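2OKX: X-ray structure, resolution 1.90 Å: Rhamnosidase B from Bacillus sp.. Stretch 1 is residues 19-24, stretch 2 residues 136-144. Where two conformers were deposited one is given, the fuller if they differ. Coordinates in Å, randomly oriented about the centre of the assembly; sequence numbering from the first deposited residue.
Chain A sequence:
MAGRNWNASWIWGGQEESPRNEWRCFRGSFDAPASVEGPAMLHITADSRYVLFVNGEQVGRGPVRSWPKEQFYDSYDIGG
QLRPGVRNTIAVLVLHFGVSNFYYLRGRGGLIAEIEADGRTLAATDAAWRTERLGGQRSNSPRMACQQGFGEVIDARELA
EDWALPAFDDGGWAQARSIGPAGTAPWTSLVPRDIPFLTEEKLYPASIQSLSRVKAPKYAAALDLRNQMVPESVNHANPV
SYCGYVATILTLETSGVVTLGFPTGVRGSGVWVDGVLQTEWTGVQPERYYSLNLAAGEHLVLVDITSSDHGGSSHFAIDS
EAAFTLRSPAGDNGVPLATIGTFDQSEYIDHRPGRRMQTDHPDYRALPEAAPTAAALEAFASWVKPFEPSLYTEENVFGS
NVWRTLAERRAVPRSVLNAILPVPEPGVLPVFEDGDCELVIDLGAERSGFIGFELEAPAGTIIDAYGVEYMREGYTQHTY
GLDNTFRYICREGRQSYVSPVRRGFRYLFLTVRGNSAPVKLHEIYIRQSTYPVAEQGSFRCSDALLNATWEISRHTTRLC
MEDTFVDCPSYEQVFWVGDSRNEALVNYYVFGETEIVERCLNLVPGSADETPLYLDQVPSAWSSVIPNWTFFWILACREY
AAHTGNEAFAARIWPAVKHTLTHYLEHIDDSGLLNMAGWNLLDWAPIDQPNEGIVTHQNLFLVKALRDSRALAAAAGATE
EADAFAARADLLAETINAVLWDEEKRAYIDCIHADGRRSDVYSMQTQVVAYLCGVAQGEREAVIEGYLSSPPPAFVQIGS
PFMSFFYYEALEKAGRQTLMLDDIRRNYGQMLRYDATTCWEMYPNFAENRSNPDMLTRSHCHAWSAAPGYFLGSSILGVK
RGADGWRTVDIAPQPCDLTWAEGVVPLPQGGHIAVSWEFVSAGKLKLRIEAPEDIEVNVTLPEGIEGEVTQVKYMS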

# COMPACT_ATOMS: atom_id res chain seq x y z
N PRO A 19 17.05 16.50 -4.40
CA PRO A 19 17.73 15.41 -5.11
C PRO A 19 16.87 14.16 -5.15
O PRO A 19 16.01 13.95 -4.29
CB PRO A 19 19.00 15.22 -4.30
CG PRO A 19 18.55 15.52 -2.91
CD PRO A 19 17.69 16.75 -3.10
N ARG A 20 17.10 13.32 -6.16
CA ARG A 20 16.35 12.09 -6.30
C ARG A 20 16.92 10.99 -5.40
O ARG A 20 18.13 10.79 -5.34
CB ARG A 20 16.41 11.59 -7.75
CG ARG A 20 15.75 10.22 -7.97
CD ARG A 20 16.27 9.58 -9.25
NE ARG A 20 15.73 8.24 -9.53
CZ ARG A 20 14.53 8.01 -10.05
NH1 ARG A 20 13.72 9.02 -10.36
NH2 ARG A 20 14.16 6.77 -10.32
N ASN A 21 16.02 10.31 -4.69
CA ASN A 21 16.41 9.18 -3.85
C ASN A 21 17.73 9.40 -3.10
O ASN A 21 18.68 8.65 -3.27
CB ASN A 21 16.52 7.94 -4.74
CG ASN A 21 16.75 6.65 -3.96
OD1 ASN A 21 17.18 5.65 -4.53
ND2 ASN A 21 16.47 6.68 -2.67
N GLU A 22 17.78 10.42 -2.25
CA GLU A 22 18.99 10.70 -1.49
C GLU A 22 18.78 10.58 0.01
O GLU A 22 17.85 11.17 0.56
CB GLU A 22 19.51 12.11 -1.82
CG GLU A 22 20.77 12.49 -1.03
CD GLU A 22 21.30 13.87 -1.39
OE1 GLU A 22 21.08 14.83 -0.62
OE2 GLU A 22 21.94 13.98 -2.46
N TRP A 23 19.65 9.82 0.66
CA TRP A 23 19.58 9.65 2.10
C TRP A 23 20.69 10.52 2.69
O TRP A 23 21.87 10.35 2.38
CB TRP A 23 19.77 8.18 2.47
CG TRP A 23 18.63 7.31 2.01
CD1 TRP A 23 17.56 7.69 1.24
CD2 TRP A 23 18.43 5.92 2.30
NE1 TRP A 23 16.72 6.62 1.03
CE2 TRP A 23 17.23 5.52 1.67
CE3 TRP A 23 19.16 4.96 3.02
CZ2 TRP A 23 16.73 4.21 1.75
CZ3 TRP A 23 18.67 3.66 3.10
CH2 TRP A 23 17.46 3.30 2.46
N ARG A 24 20.31 11.47 3.54
CA ARG A 24 21.27 12.39 4.14
C ARG A 24 21.30 12.37 5.66
O ARG A 24 20.25 12.34 6.31
CB ARG A 24 20.97 13.81 3.63
CG ARG A 24 21.81 14.92 4.25
CD ARG A 24 21.56 16.23 3.52
NE ARG A 24 22.13 16.22 2.18
CZ ARG A 24 23.43 16.35 1.91
NH1 ARG A 24 24.30 16.51 2.90
NH2 ARG A 24 23.86 16.31 0.66
N GLY A 136 27.80 5.29 0.78
CA GLY A 136 27.46 4.04 0.12
C GLY A 136 26.04 3.93 -0.41
O GLY A 136 25.74 3.00 -1.16
N GLN A 137 25.16 4.85 -0.04
CA GLN A 137 23.78 4.80 -0.50
C GLN A 137 23.70 5.29 -1.94
O GLN A 137 23.93 6.47 -2.22
CB GLN A 137 22.88 5.65 0.40
CG GLN A 137 21.40 5.55 0.05
CD GLN A 137 20.93 6.68 -0.86
OE1 GLN A 137 20.09 6.47 -1.73
NE2 GLN A 137 21.46 7.87 -0.64
N ARG A 138 23.38 4.38 -2.86
CA ARG A 138 23.29 4.70 -4.28
C ARG A 138 21.97 5.36 -4.66
O ARG A 138 20.91 4.75 -4.54
CB ARG A 138 23.47 3.43 -5.11
CG ARG A 138 24.69 2.60 -4.73
CD ARG A 138 25.96 3.45 -4.63
NE ARG A 138 27.16 2.63 -4.52
CZ ARG A 138 28.34 3.08 -4.09
NH1 ARG A 138 28.48 4.35 -3.73
NH2 ARG A 138 29.38 2.26 -4.03
N SER A 139 22.05 6.60 -5.13
CA SER A 139 20.87 7.35 -5.51
C SER A 139 20.25 6.90 -6.83
O SER A 139 19.25 7.47 -7.27
CB SER A 139 21.19 8.85 -5.58
OG SER A 139 21.37 9.38 -4.28
N ASN A 140 20.83 5.88 -7.46
CA ASN A 140 20.27 5.38 -8.71
C ASN A 140 19.54 4.05 -8.49
O ASN A 140 19.19 3.37 -9.46
CB ASN A 140 21.35 5.20 -9.78
CG ASN A 140 22.34 4.09 -9.44
OD1 ASN A 140 22.87 3.43 -10.34
ND2 ASN A 140 22.60 3.90 -8.16
N SER A 141 19.32 3.68 -7.23
CA SER A 141 18.64 2.42 -6.93
C SER A 141 17.22 2.43 -7.53
O SER A 141 16.66 3.49 -7.81
CB SER A 141 18.60 2.17 -5.42
OG SER A 141 17.77 3.09 -4.75
N PRO A 142 16.63 1.24 -7.73
CA PRO A 142 15.29 1.13 -8.31
C PRO A 142 14.15 1.86 -7.60
O PRO A 142 14.09 1.92 -6.37
CB PRO A 142 15.04 -0.38 -8.33
CG PRO A 142 16.41 -0.96 -8.38
CD PRO A 142 17.16 -0.09 -7.40
N ARG A 143 13.25 2.42 -8.41
CA ARG A 143 12.06 3.07 -7.87
C ARG A 143 11.30 1.84 -7.40
O ARG A 143 11.21 0.84 -8.12
CB ARG A 143 11.29 3.79 -8.98
CG ARG A 143 9.95 4.37 -8.54
CD ARG A 143 10.11 5.52 -7.55
NE ARG A 143 8.84 5.85 -6.93
CZ ARG A 143 7.84 6.49 -7.53
NH1 ARG A 143 7.96 6.90 -8.79
NH2 ARG A 143 6.70 6.70 -6.89
N MET A 144 10.77 1.88 -6.18
CA MET A 144 10.06 0.74 -5.62
C MET A 144 8.77 0.40 -6.35
O MET A 144 8.55 -0.75 -6.74
CB MET A 144 9.77 1.00 -4.15
CG MET A 144 9.31 -0.22 -3.36
SD MET A 144 9.39 0.16 -1.61
CE MET A 144 8.27 -1.10 -0.91
O HOH W 1 16.54 4.79 -10.46
O HOH W 2 17.02 6.32 -7.90
O HOH W 3 21.96 12.32 -4.34

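How do two segments more than a hundred residues apart in sequence come to lie against each other? The first runs as a loop into a strand that begins at Glu22, while the second folds into a type I beta turn from Arg138 to Ser141. That turn is held by a weak backbone hydrogen bond, Ser141 N to Arg138 O at 3.3 Å. The backbones come near at Asn21 and Ser139, whose CA atoms are 5.1 Å apart, and are wider at Trp23 and Gln137, where CA to CA is 6.9 Å. Together the stretches bury 371 Å², and no backbone-to-backbone hydrogen bond joins them; each direct hydrogen bond has a side chain on at least one side, and water adds further links.

What does Gln137, the residue with the largest covered area, do here? Its CA-to-CB bond points toward the first stretch, and its extended chi1 (t) carries the terminal amide in beside Asn21 and Trp23. Gln137 CD lies over one face of the Trp23 indole, so the flat amide and the flat ring pack closely. The amide end also sits beside the strand backbone, with Gln137 NE2 3.0 Å from Trp23 N; the amide is probably turned over in the model, and its polar pairing there remains open.

Why is Asn21 so central on its own side? It contributes through both backbone and side chain. Its carbonyl accepts a hydrogen bond from Ser139, OG to Asn21 O at 3.0 Å, and the same oxygen receives a CA-H...O contact from Ser139 CA at 3.4 Å. Meanwhile the side chain points toward the turn, bringing Asn21 OD1 within 2.6 Å of Ser141 OG, a short approach between polar atoms. Two serines of the turn thus meet Asn21 at different oxygens.

How do Ser139 and Arg20 extend the contact beyond these direct bonds? Ser139 CB packs 3.6 Å from Arg20 O, and Ser139 OG also accepts a hydrogen bond from water 3 at 3.0 Å, which donates to Glu22 OE2 at 2.5 Å as well. Glu22 is further engaged within its own strand by a salt bridge, Arg24 NE to Glu22 OE1 at 3.3 Å. Arg20 leaves the backbone sideways, but its long, extended side chain brings the guanidinium nearer the turn, where Ser139 O lies at its edge. Water fills the gap: water 2 accepts from Arg20 NE at 2.8 Å, and water 1 from Arg20 NH2 at 3.1 Å, placing both waters between the positive group and carbonyl oxygens of the second stretch.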